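Local coordinates for protein tryptophan--tRNA ligase (Campylobacter jejuni subsp. jejuni, PDB 3TZL) that catalyses the ATP-dependent attachment of tryptophan to its cognate tRNA, working as a homodimeric class I aminoacyl-tRNA synthetase, at residues 91-94 with 95-99; 106-109 with 110-114; 276-279 with 280-284. All coordinates share one frame; numbering follows the deposited sequence.

Interaction 1 (91-94 with 95-99); sequences LYWI and LSQFT
Over one face of the W93 indole lies the amide nitrogen of Q97, with NE2 3.1 Å above the ring plane, over its centre. The amide is steeply inclined to the ring, at 63°. A bend at chi2 (-49°) folds the Q97 chain back over the indole. The same NE2 donates to W93 O at 2.9 Å, so one residue supplies both ring face and acceptor. Y44 of the second subunit also meets the W93 ring. The F98 ring turns its edge to I94 O, with CD2 3.4 Å from that oxygen, and W167 packs on F98 edge-to-face. This is the C-terminal end of helix 87-96, where the chain leaves in a type I turn from S96 to T99. L95 N still bonds L91 O in the i to i+4 pattern, nearly straight at 169°. Q97 N instead reaches I94 O, three residues back. L95 O accepts from T99 OG1 and F98 N, which approach from opposite faces of its plane. On the side toward helices 122-137 and 150-167, L91 and L95 pack together, CG to CG 4.0 Å. S96 OG hydrogen-bonds H122 ND1 of the second subunit, which ties this buried helix end to the dimer interface.

Interaction 2 (106-109 with 110-114); sequences RAHS and YKDKV
D112 folds its carboxylate back over the carbonyl of H108, one turn earlier. Its CG sits beside its own backbone N (chi1 -63°), which brings CG to 3.0 Å from H108 O. Both carboxylate oxygens lie near that carbonyl as acceptors beside an acceptor, so they make no bond to it. The bond there is from the backbone: D112 N to H108 O, 2.7 Å. D112 OD1 stands at the edge of the H108 imidazole, 4.2 Å from ND1. That is too long for a hydrogen bond, though the carboxylate may favour a protonated ring. K111 lays its CG against A107 O at 3.6 Å, then bends at chi2 and chi3. Y110 carries V114 CG2 on one face of its ring, offset toward the rim, and meets F125 edge-to-face. S109 OG is hydrogen-bonded to H152, and its side chain is about 8 Å from the bound tryptophan. A107 holds the N-cap position. Its O accepts from K111 N at 2.9 Å, almost straight at 178°, and weakly from Y110 N. Q151 OE1 takes the N-H of H108. The arrangement is the first turn of a surface helix, 108-115, that begins close to the tryptophan site.

Interaction 3 (276-279 with 280-284); sequences YFKE and AREKY
K278 and E282 join in a salt bridge one turn apart on the outer side of helix 278-289. K278 NZ donates to E282 OE2 at 2.6 Å, on the syn side and 17° out of the carboxylate plane. The lysine chain runs extended with CG anti to its backbone N, then bends at chi4 (-62°), which swings NZ onto the acid. OE2 also lies 3.4 Å from K278 CG, where the two chains cross. E282 OE1 is farther from NZ, at 4.1 Å.

From R281 on, the backbone N-H groups bond in the i to i+4 way. R281 N bonds F277 O, nearly straight at 172°. E282 N bonds K278 O, and K283 N bonds E279 O. Y284 N continues the series to A280 O.

R281 turns away from the salt bridge. Its guanidinium presents one face to F277 CB, with NE 4.2 Å from that carbon. Its polar atoms have partners of their own: NE donates to I203 O, and NH2 donates to N274 OD1. NH1 is hydrogen-bonded outside the two segments as well. This fastens the start of the helix to helix 262-276 and to a nearby loop. K283 NZ is held by L68 O at the end of helix 53-70.

F277 is buried. Its ring edge faces A280 CB, 4.5 Å from CD1. Y276 CD1 stands 3.7 Å above the centre of the F277 ring, and Y21 meets F277 edge-to-face. The result is an amphipathic first turn. It has an i to i+4 lysine-glutamate bridge on the exposed side and an aromatic cluster inside. It sits at the junction of helices 262-276 and 278-289, beside helix 18-30, which begins within the 'HIGH' region.

How the interactions relate
The three contacts follow one another along the chain and none touches another. Interactions 1 and 2 lie on the same side of the chain's centre, about 20 Å between centres. Helix 101-105 separates their helices, 87-96 and 108-115. Interaction 3 is on the opposite side, about 42 Å from interaction 1 and 39 Å from interaction 2, centre to centre. Interaction 1 ends a helix, while interactions 2 and 3 start one. Their settings differ too. Interaction 1 is buried and belongs to the dimer interface. Interaction 2 lies on the surface near the tryptophan site. Interaction 3 lies on the nucleotide side, with the F277 side chain about 13 Å from the bound ADP.

Interaction 1 (91-94 with 95-99)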
# COMPACT_ATOMS: atom_id res chain seq x y z
N LEU B 91 -5.22 -4.59 2.37
CA LEU B 91 -6.08 -3.94 3.36
C LEU B 91 -5.71 -2.47 3.56
O LEU B 91 -6.57 -1.61 3.69
CB LEU B 91 -6.10 -4.68 4.70
CG LEU B 91 -7.06 -4.09 5.73
CD1 LEU B 91 -8.48 -4.07 5.17
CD2 LEU B 91 -7.03 -4.83 7.11
N TYR B 92 -4.42 -2.20 3.62
CA TYR B 92 -3.88 -0.85 3.72
C TYR B 92 -4.43 0.08 2.64
O TYR B 92 -4.90 1.18 2.94
CB TYR B 92 -2.35 -0.95 3.69
CG TYR B 92 -1.57 0.28 3.29
CD1 TYR B 92 -1.62 1.45 4.05
CD2 TYR B 92 -0.70 0.24 2.21
CE1 TYR B 92 -0.87 2.55 3.69
CE2 TYR B 92 0.06 1.33 1.86
CZ TYR B 92 -0.03 2.49 2.60
OH TYR B 92 0.73 3.59 2.24
N TRP B 93 -4.43 -0.36 1.38
CA TRP B 93 -5.02 0.43 0.30
C TRP B 93 -6.53 0.63 0.48
O TRP B 93 -7.05 1.72 0.27
CB TRP B 93 -4.76 -0.23 -1.05
CG TRP B 93 -5.52 0.39 -2.19
CD1 TRP B 93 -6.56 -0.17 -2.88
CD2 TRP B 93 -5.30 1.68 -2.77
NE1 TRP B 93 -7.01 0.69 -3.85
CE2 TRP B 93 -6.25 1.84 -3.81
CE3 TRP B 93 -4.41 2.73 -2.50
CZ2 TRP B 93 -6.32 3.00 -4.60
CZ3 TRP B 93 -4.48 3.90 -3.29
CH2 TRP B 93 -5.44 4.01 -4.32
N ILE B 94 -7.23 -0.42 0.87
CA ILE B 94 -8.66 -0.28 1.14
C ILE B 94 -8.95 0.72 2.27
O ILE B 94 -9.79 1.61 2.11
CB ILE B 94 -9.30 -1.64 1.41
CG1 ILE B 94 -9.38 -2.42 0.10
CG2 ILE B 94 -10.69 -1.50 2.00
CD1 ILE B 94 -9.40 -3.90 0.30
N LEU B 95 -8.23 0.61 3.38
CA LEU B 95 -8.41 1.53 4.51
C LEU B 95 -8.11 2.99 4.14
O LEU B 95 -8.66 3.91 4.73
CB LEU B 95 -7.54 1.12 5.70
CG LEU B 95 -7.83 -0.25 6.33
CD1 LEU B 95 -7.04 -0.44 7.62
CD2 LEU B 95 -9.35 -0.44 6.60
N SER B 96 -7.24 3.20 3.16
CA SER B 96 -6.89 4.56 2.76
C SER B 96 -8.11 5.30 2.25
O SER B 96 -8.19 6.52 2.36
CB SER B 96 -5.79 4.56 1.71
OG SER B 96 -4.55 4.20 2.29
N GLN B 97 -9.06 4.56 1.68
CA GLN B 97 -10.26 5.16 1.13
C GLN B 97 -11.16 5.66 2.23
O GLN B 97 -12.04 6.49 1.99
CB GLN B 97 -10.99 4.16 0.23
CG GLN B 97 -10.06 3.34 -0.69
CD GLN B 97 -9.06 4.20 -1.45
OE1 GLN B 97 -9.32 5.36 -1.78
NE2 GLN B 97 -7.89 3.64 -1.72
N PHE B 98 -10.94 5.16 3.45
CA PHE B 98 -11.73 5.55 4.60
C PHE B 98 -10.94 6.41 5.56
O PHE B 98 -11.36 6.63 6.69
CB PHE B 98 -12.22 4.31 5.34
CG PHE B 98 -13.16 3.45 4.54
CD1 PHE B 98 -14.54 3.67 4.59
CD2 PHE B 98 -12.67 2.40 3.78
CE1 PHE B 98 -15.41 2.87 3.87
CE2 PHE B 98 -13.53 1.58 3.06
CZ PHE B 98 -14.91 1.82 3.11
N THR B 99 -9.79 6.90 5.13
CA THR B 99 -8.96 7.71 6.01
C THR B 99 -8.97 9.17 5.56
O THR B 99 -8.41 9.49 4.51
CB THR B 99 -7.50 7.18 6.01
OG1 THR B 99 -7.50 5.80 6.39
CG2 THR B 99 -6.61 7.98 6.98

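Interaction 2 (106-109 with 110-114)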
# COMPACT_ATOMS: atom_id res chain seq x y z
N ARG B 106 -2.42 15.38 11.29
CA ARG B 106 -2.30 15.69 12.71
C ARG B 106 -1.44 14.69 13.48
O ARG B 106 -1.12 14.91 14.65
CB ARG B 106 -3.69 15.82 13.35
CG ARG B 106 -4.43 17.08 12.94
CD ARG B 106 -5.80 17.15 13.56
NE ARG B 106 -6.79 17.46 12.54
CZ ARG B 106 -7.77 16.64 12.18
NH1 ARG B 106 -7.90 15.47 12.77
NH2 ARG B 106 -8.62 17.01 11.24
N ALA B 107 -1.08 13.58 12.84
CA ALA B 107 -0.23 12.58 13.49
C ALA B 107 1.09 13.24 13.90
O ALA B 107 1.75 13.89 13.08
CB ALA B 107 0.02 11.41 12.54
N HIS B 108 1.45 13.09 15.16
CA HIS B 108 2.64 13.75 15.68
C HIS B 108 3.89 13.27 14.97
O HIS B 108 4.80 14.05 14.71
CB HIS B 108 2.74 13.54 17.19
CG HIS B 108 1.76 14.34 17.97
ND1 HIS B 108 1.78 15.72 18.00
CD2 HIS B 108 0.71 13.97 18.75
CE1 HIS B 108 0.79 16.16 18.77
NE2 HIS B 108 0.13 15.12 19.23
N SER B 109 3.93 11.99 14.63
CA SER B 109 5.07 11.44 13.94
C SER B 109 5.36 12.16 12.62
O SER B 109 6.49 12.28 12.22
CB SER B 109 4.92 9.93 13.72
OG SER B 109 3.60 9.55 13.35
N TYR B 110 4.33 12.66 11.97
CA TYR B 110 4.50 13.44 10.74
C TYR B 110 4.68 14.93 11.05
O TYR B 110 5.56 15.58 10.49
CB TYR B 110 3.31 13.23 9.80
CG TYR B 110 3.25 14.20 8.63
CD1 TYR B 110 4.02 14.00 7.49
CD2 TYR B 110 2.40 15.30 8.66
CE1 TYR B 110 3.96 14.87 6.42
CE2 TYR B 110 2.32 16.18 7.58
CZ TYR B 110 3.11 15.96 6.47
OH TYR B 110 3.06 16.83 5.39
N LYS B 111 3.85 15.46 11.95
CA LYS B 111 3.99 16.86 12.36
C LYS B 111 5.37 17.18 12.93
O LYS B 111 5.95 18.20 12.59
CB LYS B 111 2.90 17.27 13.36
CG LYS B 111 1.53 17.44 12.75
CD LYS B 111 0.95 18.84 12.99
CE LYS B 111 0.63 19.08 14.46
NZ LYS B 111 0.12 20.46 14.69
N ASP B 112 5.88 16.33 13.81
CA ASP B 112 7.17 16.60 14.44
C ASP B 112 8.32 16.68 13.43
O ASP B 112 9.26 17.46 13.61
CB ASP B 112 7.49 15.56 15.52
CG ASP B 112 6.49 15.58 16.66
OD1 ASP B 112 5.70 16.55 16.75
OD2 ASP B 112 6.51 14.62 17.47
N LYS B 113 8.23 15.88 12.38
CA LYS B 113 9.23 15.84 11.32
C LYS B 113 9.24 17.13 10.52
O LYS B 113 10.29 17.73 10.29
CB LYS B 113 8.95 14.67 10.37
CG LYS B 113 9.94 14.53 9.23
CD LYS B 113 11.09 13.63 9.62
CE LYS B 113 11.72 12.94 8.42
NZ LYS B 113 12.50 11.75 8.84
N VAL B 114 8.05 17.55 10.09
CA VAL B 114 7.90 18.76 9.31
C VAL B 114 8.25 20.02 10.11
O VAL B 114 8.73 21.01 9.55
CB VAL B 114 6.46 18.87 8.77
CG1 VAL B 114 6.22 20.21 8.10
CG2 VAL B 114 6.21 17.75 7.80

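Interaction 3 (276-279 with 280-284)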
# COMPACT_ATOMS: atom_id res chain seq x y z
N TYR B 276 22.96 -16.13 33.06
CA TYR B 276 21.54 -15.87 32.91
C TYR B 276 21.11 -15.90 31.43
O TYR B 276 20.01 -16.33 31.10
CB TYR B 276 21.19 -14.53 33.56
CG TYR B 276 19.72 -14.20 33.60
CD1 TYR B 276 19.08 -13.63 32.51
CD2 TYR B 276 18.97 -14.44 34.75
CE1 TYR B 276 17.73 -13.31 32.54
CE2 TYR B 276 17.61 -14.13 34.80
CZ TYR B 276 17.00 -13.56 33.69
OH TYR B 276 15.66 -13.25 33.73
N PHE B 277 21.98 -15.43 30.55
CA PHE B 277 21.61 -15.34 29.13
C PHE B 277 22.25 -16.41 28.28
O PHE B 277 22.09 -16.43 27.06
CB PHE B 277 21.93 -13.96 28.58
CG PHE B 277 20.93 -12.90 29.00
CD1 PHE B 277 19.59 -13.01 28.64
CD2 PHE B 277 21.33 -11.82 29.75
CE1 PHE B 277 18.66 -12.05 29.01
CE2 PHE B 277 20.41 -10.84 30.14
CZ PHE B 277 19.08 -10.96 29.76
N LYS B 278 22.97 -17.32 28.94
CA LYS B 278 23.77 -18.32 28.24
C LYS B 278 22.91 -19.10 27.25
O LYS B 278 23.28 -19.26 26.09
CB LYS B 278 24.43 -19.27 29.22
CG LYS B 278 25.36 -20.27 28.56
CD LYS B 278 26.16 -21.02 29.62
CE LYS B 278 27.02 -22.12 29.01
NZ LYS B 278 26.18 -23.15 28.33
N GLU B 279 21.75 -19.57 27.70
CA GLU B 279 20.90 -20.41 26.87
C GLU B 279 20.29 -19.60 25.72
O GLU B 279 20.25 -20.06 24.59
CB GLU B 279 19.80 -21.03 27.73
CG GLU B 279 19.10 -22.23 27.13
CD GLU B 279 18.77 -23.30 28.17
OE1 GLU B 279 19.57 -23.45 29.14
OE2 GLU B 279 17.73 -23.98 28.03
N ALA B 280 19.83 -18.39 26.02
CA ALA B 280 19.26 -17.53 25.00
C ALA B 280 20.28 -17.19 23.90
O ALA B 280 19.96 -17.24 22.73
CB ALA B 280 18.74 -16.26 25.64
N ARG B 281 21.50 -16.84 24.30
CA ARG B 281 22.57 -16.54 23.35
C ARG B 281 22.90 -17.72 22.44
O ARG B 281 23.09 -17.56 21.24
CB ARG B 281 23.84 -16.13 24.09
CG ARG B 281 23.75 -14.83 24.82
CD ARG B 281 25.08 -14.54 25.50
NE ARG B 281 25.14 -13.17 25.99
CZ ARG B 281 26.06 -12.72 26.82
NH1 ARG B 281 26.04 -11.45 27.22
NH2 ARG B 281 27.01 -13.54 27.27
N GLU B 282 22.97 -18.92 23.02
CA GLU B 282 23.25 -20.12 22.23
C GLU B 282 22.14 -20.40 21.24
O GLU B 282 22.39 -20.79 20.10
CB GLU B 282 23.44 -21.34 23.14
CG GLU B 282 24.67 -21.29 24.01
CD GLU B 282 24.70 -22.41 25.06
OE1 GLU B 282 23.81 -23.30 25.03
OE2 GLU B 282 25.62 -22.40 25.91
N LYS B 283 20.90 -20.22 21.69
CA LYS B 283 19.75 -20.41 20.82
C LYS B 283 19.72 -19.35 19.70
O LYS B 283 19.43 -19.65 18.52
CB LYS B 283 18.47 -20.36 21.65
CG LYS B 283 17.21 -20.55 20.84
CD LYS B 283 16.02 -20.65 21.77
CE LYS B 283 14.70 -20.58 21.02
NZ LYS B 283 13.57 -20.68 22.00
N TYR B 284 20.01 -18.11 20.08
CA TYR B 284 20.08 -16.99 19.15
C TYR B 284 21.07 -17.27 18.02
O TYR B 284 20.71 -17.23 16.83
CB TYR B 284 20.47 -15.74 19.92
CG TYR B 284 20.69 -14.48 19.11
CD1 TYR B 284 19.61 -13.70 18.67
CD2 TYR B 284 21.97 -14.02 18.84
CE1 TYR B 284 19.82 -12.51 17.95
CE2 TYR B 284 22.19 -12.84 18.13
CZ TYR B 284 21.11 -12.10 17.69
OH TYR B 284 21.37 -10.95 16.99